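Local coordinates for protein Nrps/pks (Streptomyces albus, PDB 4OPE) that probably catalyses decarboxylative Claisen condensation of acyl chains as a ketosynthase domain of the "AT-less" oxazolomycin polyketide synthase assembly line, at residues 443-446 against 447-451; 74-78 against 79-83. All coordinates share one frame; numbering follows the deposited sequence.

Contact 1: residues 443-446 against 447-451; sequences PAQE and PPYVC
Tyr449 reaches back over four residues to donate its hydroxyl to the main-chain carbonyl of Gln445, closing a loop with a cis peptide bond before Pro448 that leads into strand 449-455, an outer strand of a three-stranded antiparallel sheet. The OH-to-O distance, Tyr449 OH to Gln445 O, is 2.6 Å. The C=O...OH angle of 136° is an ordinary one at a carbonyl, with the donor 31° out of its plane; Gln445 O lies near the plane of the phenol ring, at its edge. With CG anti to the carbonyl carbon (chi1 -55°), the ring is thrown back along the incoming loop instead of following the strand.

The Gln445 side chain runs past the phenol in the opposite direction. Its terminal amide draws up to the ring, with OE1 3.7 Å from Tyr449 CD1, and is turned well away from parallel to it. A phenylalanine in place of Tyr449 would probably leave the Gln445 carbonyl without this donor, and the loop freer to drift from the ring.

The cis peptide between Pro447 and Pro448 kinks the chain as it enters the strand. Glu446, exposed to solvent, lies alongside Pro447 and points the same way, with OE1 3.4 Å from Pro447 CD.

Farther out, helix 481-488 supports the phenol through Pro481, Ala482 and Ala485, and backbone pairing with Phe502 fixes the start of the strand against strand 496-502. Pro447 and Pro448 both touch Asp503, and Gln445 touches Pro557. At the bend before cis-Pro448, the CA of Pro447 comes over one face of the Tyr449 ring, 3.8 Å above the ring plane and displaced toward the rim.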
loop_
_atom_site.group_PDB
_atom_site.type_symbol
_atom_site.label_atom_id
_atom_site.label_comp_id
_atom_site.label_asym_id
_atom_site.label_seq_id
_atom_site.Cartn_x
_atom_site.Cartn_y
_atom_site.Cartn_z
ATOM N N PRO A 443 7.105 -29.656 -31.929
ATOM C CA PRO A 443 6.100 -29.847 -32.990
ATOM C C PRO A 443 4.729 -30.235 -32.449
ATOM O O PRO A 443 4.638 -30.963 -31.469
ATOM C CB PRO A 443 6.700 -30.981 -33.861
ATOM C CG PRO A 443 7.953 -31.451 -33.139
ATOM C CD PRO A 443 7.964 -30.840 -31.759
ATOM N N ALA A 444 3.675 -29.762 -33.102
ATOM C CA ALA A 444 2.320 -29.926 -32.575
ATOM C C ALA A 444 1.847 -31.362 -32.631
ATOM O O ALA A 444 2.223 -32.129 -33.510
ATOM C CB ALA A 444 1.324 -29.041 -33.320
ATOM N N GLN A 445 0.997 -31.690 -31.677
ATOM C CA GLN A 445 0.260 -32.931 -31.650
ATOM C C GLN A 445 -0.698 -32.987 -32.876
ATOM O O GLN A 445 -1.164 -31.939 -33.345
ATOM C CB GLN A 445 -0.496 -32.967 -30.314
ATOM C CG GLN A 445 -1.070 -34.310 -29.908
ATOM C CD GLN A 445 -2.218 -34.143 -28.928
ATOM O OE1 GLN A 445 -3.265 -34.794 -29.063
ATOM N NE2 GLN A 445 -2.043 -33.242 -27.949
ATOM N N GLU A 446 -0.959 -34.193 -33.404
ATOM C CA GLU A 446 -1.867 -34.379 -34.553
ATOM C C GLU A 446 -3.239 -34.792 -34.042
ATOM O O GLU A 446 -3.355 -35.362 -32.969
ATOM C CB GLU A 446 -1.349 -35.442 -35.560
ATOM C CG GLU A 446 -0.256 -34.970 -36.536
ATOM C CD GLU A 446 -0.748 -34.544 -37.940
ATOM O OE1 GLU A 446 -1.619 -33.646 -38.080
ATOM O OE2 GLU A 446 -0.216 -35.085 -38.936
ATOM N N PRO A 447 -4.287 -34.512 -34.820
ATOM C CA PRO A 447 -5.614 -34.858 -34.369
ATOM C C PRO A 447 -5.807 -36.357 -34.151
ATOM O O PRO A 447 -4.968 -37.157 -34.499
ATOM C CB PRO A 447 -6.529 -34.357 -35.514
ATOM C CG PRO A 447 -5.641 -34.168 -36.691
ATOM C CD PRO A 447 -4.316 -33.767 -36.092
ATOM N N PRO A 448 -6.912 -36.731 -33.541
ATOM C CA PRO A 448 -7.853 -35.809 -32.946
ATOM C C PRO A 448 -7.364 -35.285 -31.579
ATOM O O PRO A 448 -6.262 -35.644 -31.077
ATOM C CB PRO A 448 -9.106 -36.642 -32.816
ATOM C CG PRO A 448 -8.573 -38.016 -32.547
ATOM C CD PRO A 448 -7.337 -38.124 -33.407
ATOM N N TYR A 449 -8.156 -34.372 -31.036
ATOM C CA TYR A 449 -7.801 -33.697 -29.855
ATOM C C TYR A 449 -9.016 -33.794 -28.994
ATOM O O TYR A 449 -10.122 -34.046 -29.490
ATOM C CB TYR A 449 -7.476 -32.233 -30.121
ATOM C CG TYR A 449 -6.410 -31.958 -31.155
ATOM C CD1 TYR A 449 -5.069 -32.142 -30.884
ATOM C CD2 TYR A 449 -6.753 -31.428 -32.405
ATOM C CE1 TYR A 449 -4.105 -31.860 -31.849
ATOM C CE2 TYR A 449 -5.786 -31.139 -33.368
ATOM C CZ TYR A 449 -4.472 -31.376 -33.087
ATOM O OH TYR A 449 -3.528 -31.091 -34.051
ATOM N N VAL A 450 -8.802 -33.594 -27.695
ATOM C CA VAL A 450 -9.918 -33.537 -26.769
ATOM C C VAL A 450 -10.090 -32.117 -26.334
ATOM O O VAL A 450 -9.106 -31.454 -26.021
ATOM C CB VAL A 450 -9.704 -34.417 -25.531
ATOM C CG1 VAL A 450 -8.449 -34.022 -24.785
ATOM C CG2 VAL A 450 -10.917 -34.341 -24.623
ATOM N N CYS A 451 -11.331 -31.653 -26.355
ATOM C CA CYS A 451 -11.687 -30.391 -25.782
ATOM C C CYS A 451 -12.365 -30.677 -24.477
ATOM O O CYS A 451 -13.444 -31.247 -24.437
ATOM C CB CYS A 451 -12.676 -29.650 -26.662
ATOM S SG CYS A 451 -13.599 -28.307 -25.842
#

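Contact 2: residues 74-78 against 79-83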
loop_
_atom_site.group_PDB
_atom_site.type_symbol
_atom_site.label_atom_id
_atom_site.label_comp_id
_atom_site.label_asym_id
_atom_site.label_seq_id
_atom_site.Cartn_x
_atom_site.Cartn_y
_atom_site.Cartn_z
ATOM N N ALA A 74 -22.301 -4.384 -9.833
ATOM C CA ALA A 74 -22.998 -5.064 -8.721
ATOM C C ALA A 74 -22.842 -6.572 -8.754
ATOM O O ALA A 74 -22.916 -7.211 -7.732
ATOM C CB ALA A 74 -24.463 -4.724 -8.741
ATOM N N SER A 75 -22.599 -7.125 -9.925
ATOM C CA SER A 75 -22.585 -8.569 -10.102
ATOM C C SER A 75 -21.388 -9.283 -9.540
ATOM O O SER A 75 -20.260 -8.872 -9.702
ATOM C CB SER A 75 -22.724 -8.925 -11.573
ATOM O OG SER A 75 -24.044 -8.598 -11.947
ATOM N N PHE A 76 -21.698 -10.377 -8.876
ATOM C CA PHE A 76 -20.735 -11.205 -8.224
ATOM C C PHE A 76 -21.279 -12.642 -8.178
ATOM O O PHE A 76 -22.506 -12.852 -8.299
ATOM C CB PHE A 76 -20.492 -10.684 -6.808
ATOM C CG PHE A 76 -19.301 -11.288 -6.139
ATOM C CD1 PHE A 76 -18.113 -11.468 -6.826
ATOM C CD2 PHE A 76 -19.385 -11.709 -4.851
ATOM C CE1 PHE A 76 -17.016 -12.044 -6.214
ATOM C CE2 PHE A 76 -18.290 -12.266 -4.204
ATOM C CZ PHE A 76 -17.086 -12.415 -4.882
ATOM N N ASP A 77 -20.350 -13.595 -8.031
ATOM C CA ASP A 77 -20.618 -15.020 -7.869
ATOM C C ASP A 77 -20.111 -15.420 -6.466
ATOM O O ASP A 77 -19.023 -16.016 -6.309
ATOM C CB ASP A 77 -19.900 -15.783 -8.987
ATOM C CG ASP A 77 -20.270 -17.247 -9.061
ATOM O OD1 ASP A 77 -20.923 -17.723 -8.118
ATOM O OD2 ASP A 77 -19.901 -17.922 -10.084
ATOM N N PRO A 78 -20.901 -15.085 -5.437
ATOM C CA PRO A 78 -20.455 -15.303 -4.043
ATOM C C PRO A 78 -20.266 -16.791 -3.705
ATOM O O PRO A 78 -19.366 -17.154 -2.902
ATOM C CB PRO A 78 -21.583 -14.713 -3.192
ATOM C CG PRO A 78 -22.733 -14.506 -4.128
ATOM C CD PRO A 78 -22.214 -14.428 -5.532
HETATM N N MSE A 79 -21.111 -17.630 -4.307
HETATM C CA MSE A 79 -21.086 -19.059 -4.025
HETATM C C MSE A 79 -19.777 -19.603 -4.524
HETATM O O MSE A 79 -19.236 -20.543 -3.939
HETATM C CB MSE A 79 -22.257 -19.830 -4.630
HETATM C CG MSE A 79 -23.649 -19.447 -4.101
HETATM SE SE MSE A 79 -23.885 -19.527 -2.123
HETATM C CE MSE A 79 -24.875 -17.825 -1.909
ATOM N N PHE A 80 -19.256 -19.019 -5.602
ATOM C CA PHE A 80 -18.028 -19.506 -6.216
ATOM C C PHE A 80 -16.948 -19.227 -5.230
ATOM O O PHE A 80 -16.123 -20.091 -4.924
ATOM C CB PHE A 80 -17.739 -18.830 -7.590
ATOM C CG PHE A 80 -16.501 -19.329 -8.276
ATOM C CD1 PHE A 80 -15.240 -18.947 -7.846
ATOM C CD2 PHE A 80 -16.595 -20.166 -9.362
ATOM C CE1 PHE A 80 -14.093 -19.395 -8.479
ATOM C CE2 PHE A 80 -15.455 -20.621 -10.013
ATOM C CZ PHE A 80 -14.195 -20.237 -9.568
ATOM N N PHE A 81 -16.988 -18.034 -4.700
ATOM C CA PHE A 81 -15.969 -17.611 -3.743
ATOM C C PHE A 81 -16.237 -17.910 -2.274
ATOM O O PHE A 81 -15.601 -17.320 -1.449
ATOM C CB PHE A 81 -15.661 -16.131 -3.954
ATOM C CG PHE A 81 -15.051 -15.864 -5.290
ATOM C CD1 PHE A 81 -13.729 -16.226 -5.539
ATOM C CD2 PHE A 81 -15.797 -15.330 -6.297
ATOM C CE1 PHE A 81 -13.160 -16.008 -6.781
ATOM C CE2 PHE A 81 -15.237 -15.106 -7.519
ATOM C CZ PHE A 81 -13.921 -15.443 -7.776
ATOM N N ARG A 82 -17.161 -18.825 -1.976
ATOM C CA ARG A 82 -17.414 -19.290 -0.613
ATOM C C ARG A 82 -17.742 -18.158 0.351
ATOM O O ARG A 82 -17.159 -18.021 1.426
ATOM C CB ARG A 82 -16.235 -20.128 -0.090
ATOM C CG ARG A 82 -15.983 -21.394 -0.898
ATOM C CD ARG A 82 -15.166 -22.418 -0.112
ATOM N NE ARG A 82 -14.717 -23.514 -0.970
ATOM C CZ ARG A 82 -15.347 -24.668 -1.079
ATOM N NH1 ARG A 82 -14.896 -25.602 -1.905
ATOM N NH2 ARG A 82 -16.432 -24.875 -0.350
HETATM N N MSE A 83 -18.692 -17.341 -0.029
HETATM C CA MSE A 83 -19.110 -16.276 0.846
HETATM C C MSE A 83 -20.597 -16.181 0.680
HETATM O O MSE A 83 -21.167 -16.564 -0.323
HETATM C CB MSE A 83 -18.234 -15.040 0.577
HETATM C CG MSE A 83 -18.923 -13.904 -0.181
HETATM SE SE MSE A 83 -17.811 -12.265 -0.488
HETATM C CE MSE A 83 -16.037 -13.078 -0.630
#
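Phe76, on strand 75-76, and Phe81, in the turn that follows, form the compact side of the contact. Their ring planes are parallel, but with centroids 5.4 Å apart they are slid so far that overlap is slight, and contact is made at the border, Phe76 CZ to Phe81 CD2 at 3.5 Å. Met83, a selenomethionine, adds a Met-aromatic contact at the Phe76 edge, its SE 3.7 Å from CE2. Phe80 CD1 sits over the centre of the Phe81 ring.

Asp77 grips the turn with two acceptors. Its main-chain O takes Phe81 N (3.3 Å) in the carbonyl plane and, weakly, Phe80 N; its OD1 also receives Phe80 N, from above the carboxylate plane. CG anti to the backbone N (chi1 -171°) carries the carboxylate there, and OD2 bonds Ala571 N. A bond from Met83 N to Pro78 O (3.0 Å), a weak one from Arg82 N to Met79 O, and the left-handed backbone of Arg82 (phi 56°, psi 52°) give the hydrogen-bonding pattern of a Schellman motif around the type I turn 79-82.

On the loose side, Met79 and Arg82 are exposed and direct their CB atoms away from residues 74-78.

Strand 75-76 pairs with strand 573-574; helix 93-108 meets Phe76 and Phe81, while helix 152-163 offers Phe162 edge-to-face to Phe81 and Arg158 to Met83.

In the fold
Along the chain contact 2 comes first and contact 1 some 360 residues later. Their centres lie 35 Å apart and their nearest atoms about 18 Å apart, without touching, and they share no sheet. Contact 2 falls in the thiolase-type N-terminal ketosynthase region, where strand 75-76 pairs with strand 573-574 from near the C-terminus. Contact 1 leads into the separate three-stranded sheet 449-455, 496-502 and 524-528, farther from the chain centre, consistent with the linker subdomain that follows modular ketosynthases. The two therefore lie in different parts of the chain: a buried turn met by the returning C-terminal segment, and a surface entry into the appended alpha/beta unit.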